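Local coordinates for protein esterase D (Cellvibrio japonicus, PDB 2W87) that probably takes part in plant cell wall degradation, this chain being its family 35 carbohydrate-binding module, which binds glucuronic acid and calcium, at residues T56-N61 / T92-A97. Numbering follows the deposited sequence.
Sequences TIRYAN and TTWQTA
Trp94 lies between Arg58 and Ala60, whose side chains meet opposite faces of its indole. Over one face the small methyl of Ala60 makes a CH-pi contact, CB 3.6 Å from the centroid of the Trp94 six-membered ring and 11° off its normal. Over the opposite face the Arg58 guanidinium lies nearly parallel to the indole, the planes 15° apart, covering Trp94 CB and the near rim of the ring, with Trp94 CB 3.5 Å from Arg58 NH2. Arginine suits this place because its chain, CG anti to the backbone N (chi1 -169°) and then extended to NE, carries a flat cation across Trp94 while NH1 forms a salt bridge with Asp124 OD2 and a hydrogen bond to Gly24 O.

The strands pair antiparallel through two hydrogen-bonded pairs, Ile57 with Ala97 and Tyr59 with Gln95. Tyrosine suits both its surroundings: the CE2 edge of its ring faces the Thr96-Ala97 peptide, CE2 lying 3.7 Å from Thr96 C, and touches Ala97 CB, the ring also packs on Ile123, and a water joins Tyr59 OH to Thr96 O. Arg58 thus ties the Trp94 contact to Asp124, a calcium ligand on the neighbouring strand 122-129, whose carboxylate may partly balance the arginine's charge while also serving the metal.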
loop_
_atom_site.group_PDB
_atom_site.type_symbol
_atom_site.label_atom_id
_atom_site.label_comp_id
_atom_site.label_asym_id
_atom_site.label_seq_id
_atom_site.Cartn_x
_atom_site.Cartn_y
_atom_site.Cartn_z
ATOM N N THR A 56 -1.339 -4.580 6.437
ATOM C CA THR A 56 -0.599 -3.632 7.229
ATOM C C THR A 56 0.301 -2.841 6.285
ATOM O O THR A 56 1.143 -3.409 5.589
ATOM C CB THR A 56 0.192 -4.359 8.334
ATOM O OG1 THR A 56 -0.730 -5.012 9.226
ATOM C CG2 THR A 56 1.045 -3.386 9.125
ATOM N N ILE A 57 0.075 -1.532 6.244
ATOM C CA ILE A 57 0.828 -0.620 5.386
ATOM C C ILE A 57 1.797 0.172 6.224
ATOM O O ILE A 57 1.379 0.864 7.153
ATOM C CB ILE A 57 -0.152 0.364 4.707
ATOM C CG1 ILE A 57 -1.140 -0.402 3.826
ATOM C CG2 ILE A 57 0.598 1.439 3.899
ATOM C CD1 ILE A 57 -2.269 0.481 3.321
ATOM N N ARG A 58 3.086 0.058 5.928
ATOM C CA ARG A 58 4.109 0.811 6.647
ATOM C C ARG A 58 4.453 2.066 5.841
ATOM O O ARG A 58 4.702 1.990 4.634
ATOM C CB ARG A 58 5.350 -0.045 6.864
ATOM C CG ARG A 58 6.333 0.569 7.830
ATOM C CD ARG A 58 7.341 -0.440 8.304
ATOM N NE ARG A 58 8.214 0.101 9.353
ATOM C CZ ARG A 58 9.411 0.625 9.137
ATOM N NH1 ARG A 58 9.919 0.686 7.912
ATOM N NH2 ARG A 58 10.107 1.092 10.165
ATOM N N TYR A 59 4.456 3.214 6.499
ATOM C CA TYR A 59 4.518 4.485 5.773
ATOM C C TYR A 59 5.187 5.578 6.599
ATOM O O TYR A 59 5.276 5.482 7.827
ATOM C CB TYR A 59 3.126 4.943 5.359
ATOM C CG TYR A 59 2.293 5.423 6.509
ATOM C CD1 TYR A 59 2.199 6.789 6.818
ATOM C CD2 TYR A 59 1.644 4.527 7.335
ATOM C CE1 TYR A 59 1.453 7.224 7.925
ATOM C CE2 TYR A 59 0.890 4.966 8.438
ATOM C CZ TYR A 59 0.798 6.315 8.709
ATOM O OH TYR A 59 0.068 6.749 9.818
ATOM N N ALA A 60 5.623 6.630 5.909
ATOM C CA ALA A 60 6.156 7.831 6.546
ATOM C C ALA A 60 5.434 9.020 5.957
ATOM O O ALA A 60 5.265 9.086 4.760
ATOM C CB ALA A 60 7.646 7.958 6.290
ATOM N N ASN A 61 5.031 9.962 6.793
ATOM C CA ASN A 61 4.329 11.150 6.347
ATOM C C ASN A 61 4.922 12.331 7.095
ATOM O O ASN A 61 4.525 12.603 8.212
ATOM C CB ASN A 61 2.832 11.025 6.619
ATOM C CG ASN A 61 2.043 12.228 6.171
ATOM O OD1 ASN A 61 2.604 13.227 5.716
ATOM N ND2 ASN A 61 0.720 12.145 6.308
ATOM N N THR A 92 11.553 10.364 8.042
ATOM C CA THR A 92 12.357 9.276 8.563
ATOM C C THR A 92 11.662 8.483 9.670
ATOM O O THR A 92 12.242 7.544 10.188
ATOM C CB THR A 92 13.683 9.845 9.105
ATOM O OG1 THR A 92 13.417 10.984 9.930
ATOM C CG2 THR A 92 14.563 10.280 7.933
ATOM N N THR A 93 10.436 8.854 10.023
ATOM C CA THR A 93 9.645 8.175 11.049
ATOM C C THR A 93 8.553 7.409 10.346
ATOM O O THR A 93 7.761 7.987 9.588
ATOM C CB THR A 93 9.021 9.148 12.072
ATOM O OG1 THR A 93 10.079 9.743 12.829
ATOM C CG2 THR A 93 8.031 8.418 13.009
ATOM N N TRP A 94 8.563 6.099 10.572
ATOM C CA TRP A 94 7.653 5.186 9.928
ATOM C C TRP A 94 6.651 4.667 10.923
ATOM O O TRP A 94 6.998 4.379 12.082
ATOM C CB TRP A 94 8.421 4.033 9.305
ATOM C CG TRP A 94 9.453 4.502 8.333
ATOM C CD1 TRP A 94 10.710 4.943 8.616
ATOM C CD2 TRP A 94 9.293 4.642 6.909
ATOM N NE1 TRP A 94 11.351 5.321 7.465
ATOM C CE2 TRP A 94 10.504 5.152 6.403
ATOM C CE3 TRP A 94 8.248 4.380 6.020
ATOM C CZ2 TRP A 94 10.700 5.417 5.050
ATOM C CZ3 TRP A 94 8.451 4.631 4.644
ATOM C CH2 TRP A 94 9.669 5.149 4.187
ATOM N N GLN A 95 5.416 4.522 10.483
ATOM C CA GLN A 95 4.358 3.938 11.304
ATOM C C GLN A 95 3.579 2.945 10.417
ATOM O O GLN A 95 3.852 2.808 9.203
ATOM C CB GLN A 95 3.462 5.045 11.850
ATOM C CG GLN A 95 4.161 6.040 12.708
ATOM C CD GLN A 95 4.789 5.489 13.974
ATOM O OE1 GLN A 95 4.517 4.367 14.394
ATOM N NE2 GLN A 95 5.643 6.289 14.593
ATOM N N THR A 96 2.607 2.269 11.006
ATOM C CA THR A 96 1.746 1.414 10.226
ATOM C C THR A 96 0.293 1.834 10.315
ATOM O O THR A 96 -0.173 2.416 11.316
ATOM C CB THR A 96 1.851 -0.067 10.622
ATOM O OG1 THR A 96 1.518 -0.233 12.005
ATOM C CG2 THR A 96 3.263 -0.615 10.349
ATOM N N ALA A 97 -0.428 1.521 9.249
ATOM C CA ALA A 97 -1.876 1.598 9.254
ATOM C C ALA A 97 -2.355 0.189 8.948
ATOM O O ALA A 97 -1.753 -0.516 8.153
ATOM C CB ALA A 97 -2.390 2.585 8.215
HETATM O O HOH W 1 -1.319 4.836 11.284
#